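Long-range contact in metallocarboxypeptidase (PDB 3DWC), which probably removes single residues, other than proline, from the C-termini of peptides as a metal-dependent carboxypeptidase of the M32 family: residues Asp172-Leu186 / Leu356-Arg370. Residues are numbered along the deposited sequence; the frame is centred on the assembly and turned at random.
Sequences DEIFGNVRSWLPELL and LCYPLHVMLRYEIER
Two helices of the largely helical M32 fold, 168-196 and 358-374, pack here through Phe175, Met363 and Tyr366 at one end and leucines at the other; the axes of 172-186 and 358-370 run roughly antiparallel, at 140°, and come within 10.5 Å at their closest. Phe175 and Tyr366 form an offset stack, with ring centroids 4.6 Å apart and planes tilted by 21°; Phe175 CD2 lies 3.4 Å from Tyr366 CD1, over the tyrosine face. Met363 has CG anti to its backbone N (chi1 178°) and its chain runs on extended, which carries SD to 3.7 Å from Arg179 CB; the bend at the last torsion then lays CE against Arg179 CA and CG. Further along, Leu182 CD2 presses tightly on Pro359 CG at 3.3 Å, while Leu186 CD2 meets Leu360 CD1 at 3.7 Å. Arg179 grips Glu367 side-on, NE and NH1 both reaching the single oxygen OE1 at 2.7 Å from the same side, above the carboxylate plane. Glu367 OE2 turns to Lys389 and Tyr393, linking the pair to helix 382-394. Water 1 accepts from Arg179 NH1 and donates to Asp172 O. The contact thus couples an apolar seam to a buried carboxylate shared by Arg179 and Lys389, whose positive charges would be expected to favour its ionised form.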
loop_
_atom_site.group_PDB
_atom_site.type_symbol
_atom_site.label_atom_id
_atom_site.label_comp_id
_atom_site.label_asym_id
_atom_site.label_seq_id
_atom_site.Cartn_x
_atom_site.Cartn_y
_atom_site.Cartn_z
ATOM N N ASP B 172 -37.900 14.980 -2.326
ATOM C CA ASP B 172 -38.931 15.293 -3.322
ATOM C C ASP B 172 -39.165 16.797 -3.506
ATOM O O ASP B 172 -39.437 17.233 -4.619
ATOM C CB ASP B 172 -40.286 14.649 -2.957
ATOM C CG ASP B 172 -40.342 13.155 -3.278
ATOM O OD1 ASP B 172 -41.316 12.500 -2.846
ATOM O OD2 ASP B 172 -39.409 12.631 -3.940
ATOM N N GLU B 173 -39.111 17.573 -2.426
ATOM C CA GLU B 173 -39.217 19.048 -2.525
ATOM C C GLU B 173 -38.018 19.670 -3.229
ATOM O O GLU B 173 -38.162 20.615 -3.994
ATOM C CB GLU B 173 -39.336 19.682 -1.155
ATOM C CG GLU B 173 -40.662 19.419 -0.412
ATOM C CD GLU B 173 -40.553 19.706 1.094
ATOM O OE1 GLU B 173 -39.464 20.160 1.533
ATOM O OE2 GLU B 173 -41.533 19.452 1.839
ATOM N N ILE B 174 -36.828 19.161 -2.946
ATOM C CA ILE B 174 -35.600 19.689 -3.560
ATOM C C ILE B 174 -35.598 19.410 -5.068
ATOM O O ILE B 174 -35.356 20.319 -5.850
ATOM C CB ILE B 174 -34.325 19.165 -2.880
ATOM C CG1 ILE B 174 -34.191 19.769 -1.472
ATOM C CG2 ILE B 174 -33.078 19.471 -3.724
ATOM C CD1 ILE B 174 -33.117 19.075 -0.623
ATOM N N PHE B 175 -35.898 18.184 -5.470
ATOM C CA PHE B 175 -35.862 17.819 -6.879
ATOM C C PHE B 175 -37.042 18.357 -7.676
ATOM O O PHE B 175 -36.905 18.690 -8.841
ATOM C CB PHE B 175 -35.689 16.316 -7.038
ATOM C CG PHE B 175 -34.258 15.849 -6.854
ATOM C CD1 PHE B 175 -33.288 16.187 -7.775
ATOM C CD2 PHE B 175 -33.882 15.127 -5.730
ATOM C CE1 PHE B 175 -31.932 15.795 -7.572
ATOM C CE2 PHE B 175 -32.567 14.713 -5.534
ATOM C CZ PHE B 175 -31.592 15.033 -6.466
ATOM N N GLY B 176 -38.203 18.449 -7.052
ATOM C CA GLY B 176 -39.346 19.172 -7.634
ATOM C C GLY B 176 -39.033 20.631 -7.874
ATOM O O GLY B 176 -39.469 21.205 -8.887
ATOM N N ASN B 177 -38.283 21.241 -6.943
ATOM C CA ASN B 177 -37.818 22.621 -7.126
ATOM C C ASN B 177 -36.937 22.689 -8.373
ATOM O O ASN B 177 -37.244 23.402 -9.312
ATOM C CB ASN B 177 -37.069 23.134 -5.918
ATOM C CG ASN B 177 -36.698 24.601 -6.048
ATOM O OD1 ASN B 177 -35.832 24.982 -6.829
ATOM N ND2 ASN B 177 -37.356 25.435 -5.264
ATOM N N VAL B 178 -35.896 21.878 -8.426
ATOM C CA VAL B 178 -35.073 21.793 -9.662
ATOM C C VAL B 178 -35.895 21.551 -10.952
ATOM O O VAL B 178 -35.663 22.200 -11.968
ATOM C CB VAL B 178 -33.918 20.727 -9.518
ATOM C CG1 VAL B 178 -33.087 20.551 -10.842
ATOM C CG2 VAL B 178 -33.006 21.071 -8.351
ATOM N N ARG B 179 -36.839 20.620 -10.903
ATOM C CA ARG B 179 -37.625 20.253 -12.082
ATOM C C ARG B 179 -38.464 21.408 -12.603
ATOM O O ARG B 179 -38.769 21.433 -13.802
ATOM C CB ARG B 179 -38.539 19.028 -11.801
ATOM C CG ARG B 179 -39.054 18.293 -13.056
ATOM C CD ARG B 179 -40.059 17.119 -12.740
ATOM N NE ARG B 179 -39.508 16.318 -11.663
ATOM C CZ ARG B 179 -39.899 16.367 -10.390
ATOM N NH1 ARG B 179 -39.265 15.620 -9.486
ATOM N NH2 ARG B 179 -40.925 17.135 -10.000
ATOM N N SER B 180 -38.860 22.341 -11.721
ATOM C CA SER B 180 -39.719 23.444 -12.083
ATOM C C SER B 180 -39.020 24.494 -12.959
ATOM O O SER B 180 -39.703 25.242 -13.676
ATOM C CB SER B 180 -40.321 24.112 -10.825
ATOM O OG SER B 180 -39.344 24.858 -10.098
ATOM N N TRP B 181 -37.679 24.564 -12.898
ATOM C CA TRP B 181 -36.896 25.636 -13.582
ATOM C C TRP B 181 -35.740 25.187 -14.487
ATOM O O TRP B 181 -35.432 25.913 -15.451
ATOM C CB TRP B 181 -36.403 26.730 -12.595
ATOM C CG TRP B 181 -35.575 26.233 -11.443
ATOM C CD1 TRP B 181 -36.013 25.941 -10.182
ATOM C CD2 TRP B 181 -34.162 25.955 -11.454
ATOM N NE1 TRP B 181 -34.963 25.499 -9.406
ATOM C CE2 TRP B 181 -33.821 25.484 -10.172
ATOM C CE3 TRP B 181 -33.156 26.064 -12.426
ATOM C CZ2 TRP B 181 -32.535 25.113 -9.844
ATOM C CZ3 TRP B 181 -31.888 25.700 -12.102
ATOM C CH2 TRP B 181 -31.578 25.236 -10.811
ATOM N N LEU B 182 -35.123 24.021 -14.208
ATOM C CA LEU B 182 -33.845 23.671 -14.834
ATOM C C LEU B 182 -33.971 23.220 -16.276
ATOM O O LEU B 182 -33.186 23.682 -17.088
ATOM C CB LEU B 182 -33.018 22.670 -13.989
ATOM C CG LEU B 182 -31.623 22.258 -14.493
ATOM C CD1 LEU B 182 -30.788 23.489 -14.923
ATOM C CD2 LEU B 182 -30.896 21.454 -13.417
ATOM N N PRO B 183 -34.959 22.347 -16.618
ATOM C CA PRO B 183 -35.179 22.040 -18.052
ATOM C C PRO B 183 -35.379 23.267 -18.976
ATOM O O PRO B 183 -34.792 23.324 -20.072
ATOM C CB PRO B 183 -36.418 21.149 -18.029
ATOM C CG PRO B 183 -36.323 20.458 -16.674
ATOM C CD PRO B 183 -35.866 21.563 -15.759
ATOM N N GLU B 184 -36.140 24.267 -18.529
ATOM C CA GLU B 184 -36.246 25.498 -19.320
ATOM C C GLU B 184 -34.994 26.399 -19.271
ATOM O O GLU B 184 -34.704 27.132 -20.221
ATOM C CB GLU B 184 -37.495 26.279 -18.947
ATOM C CG GLU B 184 -38.756 25.645 -19.510
ATOM C CD GLU B 184 -38.786 25.651 -21.053
ATOM O OE1 GLU B 184 -38.206 26.592 -21.663
ATOM O OE2 GLU B 184 -39.411 24.732 -21.644
ATOM N N LEU B 185 -34.238 26.324 -18.196
ATOM C CA LEU B 185 -33.012 27.118 -18.096
ATOM C C LEU B 185 -32.017 26.596 -19.111
ATOM O O LEU B 185 -31.330 27.386 -19.755
ATOM C CB LEU B 185 -32.417 27.046 -16.701
ATOM C CG LEU B 185 -31.080 27.789 -16.467
ATOM C CD1 LEU B 185 -31.218 29.221 -16.912
ATOM C CD2 LEU B 185 -30.665 27.739 -15.025
ATOM N N LEU B 186 -31.940 25.268 -19.229
ATOM C CA LEU B 186 -31.033 24.645 -20.169
ATOM C C LEU B 186 -31.366 25.119 -21.603
ATOM O O LEU B 186 -30.482 25.569 -22.358
ATOM C CB LEU B 186 -31.065 23.119 -20.041
ATOM C CG LEU B 186 -30.320 22.347 -21.146
ATOM C CD1 LEU B 186 -28.833 22.830 -21.322
ATOM C CD2 LEU B 186 -30.354 20.848 -20.865
ATOM N N LEU B 356 -24.145 22.465 -16.026
ATOM C CA LEU B 356 -25.570 22.772 -16.117
ATOM C C LEU B 356 -26.438 21.538 -16.358
ATOM O O LEU B 356 -27.516 21.407 -15.772
ATOM C CB LEU B 356 -25.799 23.852 -17.199
ATOM C CG LEU B 356 -27.172 24.520 -17.341
ATOM C CD1 LEU B 356 -27.614 25.347 -16.129
ATOM C CD2 LEU B 356 -27.188 25.422 -18.570
ATOM N N CYS B 357 -25.954 20.618 -17.193
ATOM C CA CYS B 357 -26.724 19.435 -17.598
ATOM C C CYS B 357 -26.697 18.363 -16.565
ATOM O O CYS B 357 -27.637 17.596 -16.412
ATOM C CB CYS B 357 -26.164 18.857 -18.892
ATOM S SG CYS B 357 -26.457 19.927 -20.303
ATOM N N TYR B 358 -25.577 18.284 -15.876
ATOM C CA TYR B 358 -25.332 17.266 -14.873
ATOM C C TYR B 358 -26.524 16.992 -13.894
ATOM O O TYR B 358 -26.968 15.846 -13.770
ATOM C CB TYR B 358 -24.036 17.591 -14.135
ATOM C CG TYR B 358 -23.464 16.404 -13.430
ATOM C CD1 TYR B 358 -22.369 15.724 -13.949
ATOM C CD2 TYR B 358 -24.056 15.914 -12.283
ATOM C CE1 TYR B 358 -21.860 14.621 -13.315
ATOM C CE2 TYR B 358 -23.544 14.828 -11.645
ATOM C CZ TYR B 358 -22.457 14.187 -12.163
ATOM O OH TYR B 358 -21.971 13.103 -11.507
ATOM N N PRO B 359 -27.051 18.019 -13.223
ATOM C CA PRO B 359 -28.175 17.780 -12.315
ATOM C C PRO B 359 -29.415 17.136 -12.976
ATOM O O PRO B 359 -30.181 16.456 -12.297
ATOM C CB PRO B 359 -28.533 19.181 -11.846
ATOM C CG PRO B 359 -27.958 20.092 -12.829
ATOM C CD PRO B 359 -26.676 19.432 -13.213
ATOM N N LEU B 360 -29.628 17.394 -14.260
ATOM C CA LEU B 360 -30.712 16.759 -14.977
ATOM C C LEU B 360 -30.519 15.217 -15.053
ATOM O O LEU B 360 -31.484 14.471 -14.886
ATOM C CB LEU B 360 -30.873 17.406 -16.343
ATOM C CG LEU B 360 -31.383 18.841 -16.214
ATOM C CD1 LEU B 360 -31.232 19.617 -17.521
ATOM C CD2 LEU B 360 -32.830 18.872 -15.698
ATOM N N HIS B 361 -29.282 14.754 -15.230
ATOM C CA HIS B 361 -28.963 13.323 -15.199
ATOM C C HIS B 361 -29.220 12.743 -13.803
ATOM O O HIS B 361 -29.742 11.655 -13.657
ATOM C CB HIS B 361 -27.487 13.073 -15.594
ATOM C CG HIS B 361 -27.160 13.372 -17.044
ATOM N ND1 HIS B 361 -27.172 12.405 -18.035
ATOM C CD2 HIS B 361 -26.784 14.522 -17.655
ATOM C CE1 HIS B 361 -26.848 12.955 -19.191
ATOM N NE2 HIS B 361 -26.585 14.235 -18.984
ATOM N N VAL B 362 -28.881 13.503 -12.764
ATOM C CA VAL B 362 -29.064 13.076 -11.386
ATOM C C VAL B 362 -30.543 13.053 -11.059
ATOM O O VAL B 362 -31.040 12.077 -10.494
ATOM C CB VAL B 362 -28.275 14.015 -10.411
ATOM C CG1 VAL B 362 -28.628 13.749 -8.944
ATOM C CG2 VAL B 362 -26.750 13.880 -10.670
ATOM N N MET B 363 -31.245 14.138 -11.385
ATOM C CA MET B 363 -32.668 14.212 -11.108
ATOM C C MET B 363 -33.416 13.007 -11.678
ATOM O O MET B 363 -34.218 12.368 -11.018
ATOM C CB MET B 363 -33.288 15.445 -11.740
ATOM C CG MET B 363 -34.762 15.518 -11.506
ATOM S SD MET B 363 -35.366 17.195 -11.653
ATOM C CE MET B 363 -35.253 17.475 -13.406
ATOM N N LEU B 364 -33.166 12.720 -12.926
ATOM C CA LEU B 364 -33.794 11.550 -13.541
ATOM C C LEU B 364 -33.478 10.205 -12.872
ATOM O O LEU B 364 -34.316 9.292 -12.892
ATOM C CB LEU B 364 -33.502 11.521 -15.029
ATOM C CG LEU B 364 -32.481 10.669 -15.747
ATOM C CD1 LEU B 364 -32.721 9.160 -15.694
ATOM C CD2 LEU B 364 -32.557 11.170 -17.157
ATOM N N ARG B 365 -32.290 10.059 -12.297
ATOM C CA ARG B 365 -31.983 8.816 -11.609
ATOM C C ARG B 365 -32.706 8.789 -10.283
ATOM O O ARG B 365 -33.187 7.741 -9.867
ATOM C CB ARG B 365 -30.503 8.618 -11.439
ATOM C CG ARG B 365 -29.770 8.435 -12.742
ATOM C CD ARG B 365 -28.271 8.735 -12.585
ATOM N NE ARG B 365 -27.474 8.239 -13.718
ATOM C CZ ARG B 365 -27.570 8.746 -14.944
ATOM N NH1 ARG B 365 -26.850 8.257 -15.933
ATOM N NH2 ARG B 365 -28.416 9.727 -15.189
ATOM N N TYR B 366 -32.815 9.943 -9.630
ATOM C CA TYR B 366 -33.556 10.025 -8.381
ATOM C C TYR B 366 -35.006 9.474 -8.601
ATOM O O TYR B 366 -35.466 8.547 -7.915
ATOM C CB TYR B 366 -33.534 11.467 -7.825
ATOM C CG TYR B 366 -34.539 11.657 -6.730
ATOM C CD1 TYR B 366 -35.646 12.456 -6.907
ATOM C CD2 TYR B 366 -34.417 10.956 -5.522
ATOM C CE1 TYR B 366 -36.597 12.607 -5.884
ATOM C CE2 TYR B 366 -35.340 11.105 -4.513
ATOM C CZ TYR B 366 -36.425 11.921 -4.705
ATOM O OH TYR B 366 -37.331 12.024 -3.711
ATOM N N GLU B 367 -35.664 10.008 -9.621
ATOM C CA GLU B 367 -37.058 9.749 -9.880
ATOM C C GLU B 367 -37.338 8.275 -10.160
ATOM O O GLU B 367 -38.248 7.685 -9.587
ATOM C CB GLU B 367 -37.535 10.661 -11.020
ATOM C CG GLU B 367 -37.582 12.098 -10.545
ATOM C CD GLU B 367 -37.718 13.147 -11.625
ATOM O OE1 GLU B 367 -37.715 14.348 -11.242
ATOM O OE2 GLU B 367 -37.832 12.808 -12.823
ATOM N N ILE B 368 -36.501 7.679 -10.988
ATOM C CA ILE B 368 -36.584 6.273 -11.278
ATOM C C ILE B 368 -36.351 5.411 -10.032
ATOM O O ILE B 368 -37.174 4.528 -9.737
ATOM C CB ILE B 368 -35.613 5.899 -12.398
ATOM C CG1 ILE B 368 -36.067 6.580 -13.693
ATOM C CG2 ILE B 368 -35.557 4.372 -12.570
ATOM C CD1 ILE B 368 -34.984 6.789 -14.690
ATOM N N GLU B 369 -35.278 5.682 -9.287
ATOM C CA GLU B 369 -34.992 4.955 -8.043
ATOM C C GLU B 369 -36.157 4.995 -7.066
ATOM O O GLU B 369 -36.591 3.972 -6.528
ATOM C CB GLU B 369 -33.731 5.524 -7.367
ATOM C CG GLU B 369 -32.448 5.097 -8.037
ATOM C CD GLU B 369 -31.228 5.363 -7.198
ATOM O OE1 GLU B 369 -31.336 6.037 -6.140
ATOM O OE2 GLU B 369 -30.145 4.917 -7.621
ATOM N N ARG B 370 -36.643 6.203 -6.835
ATOM C CA ARG B 370 -37.824 6.435 -6.010
ATOM C C ARG B 370 -39.048 5.640 -6.503
ATOM O O ARG B 370 -39.758 5.006 -5.704
ATOM C CB ARG B 370 -38.127 7.942 -5.965
ATOM C CG ARG B 370 -39.272 8.350 -5.037
ATOM C CD ARG B 370 -39.794 9.735 -5.409
ATOM N NE ARG B 370 -40.213 9.831 -6.817
ATOM C CZ ARG B 370 -40.475 10.968 -7.474
ATOM N NH1 ARG B 370 -40.379 12.153 -6.872
ATOM N NH2 ARG B 370 -40.847 10.924 -8.747
HETATM O O HOH W 1 -40.483 15.602 -6.889
#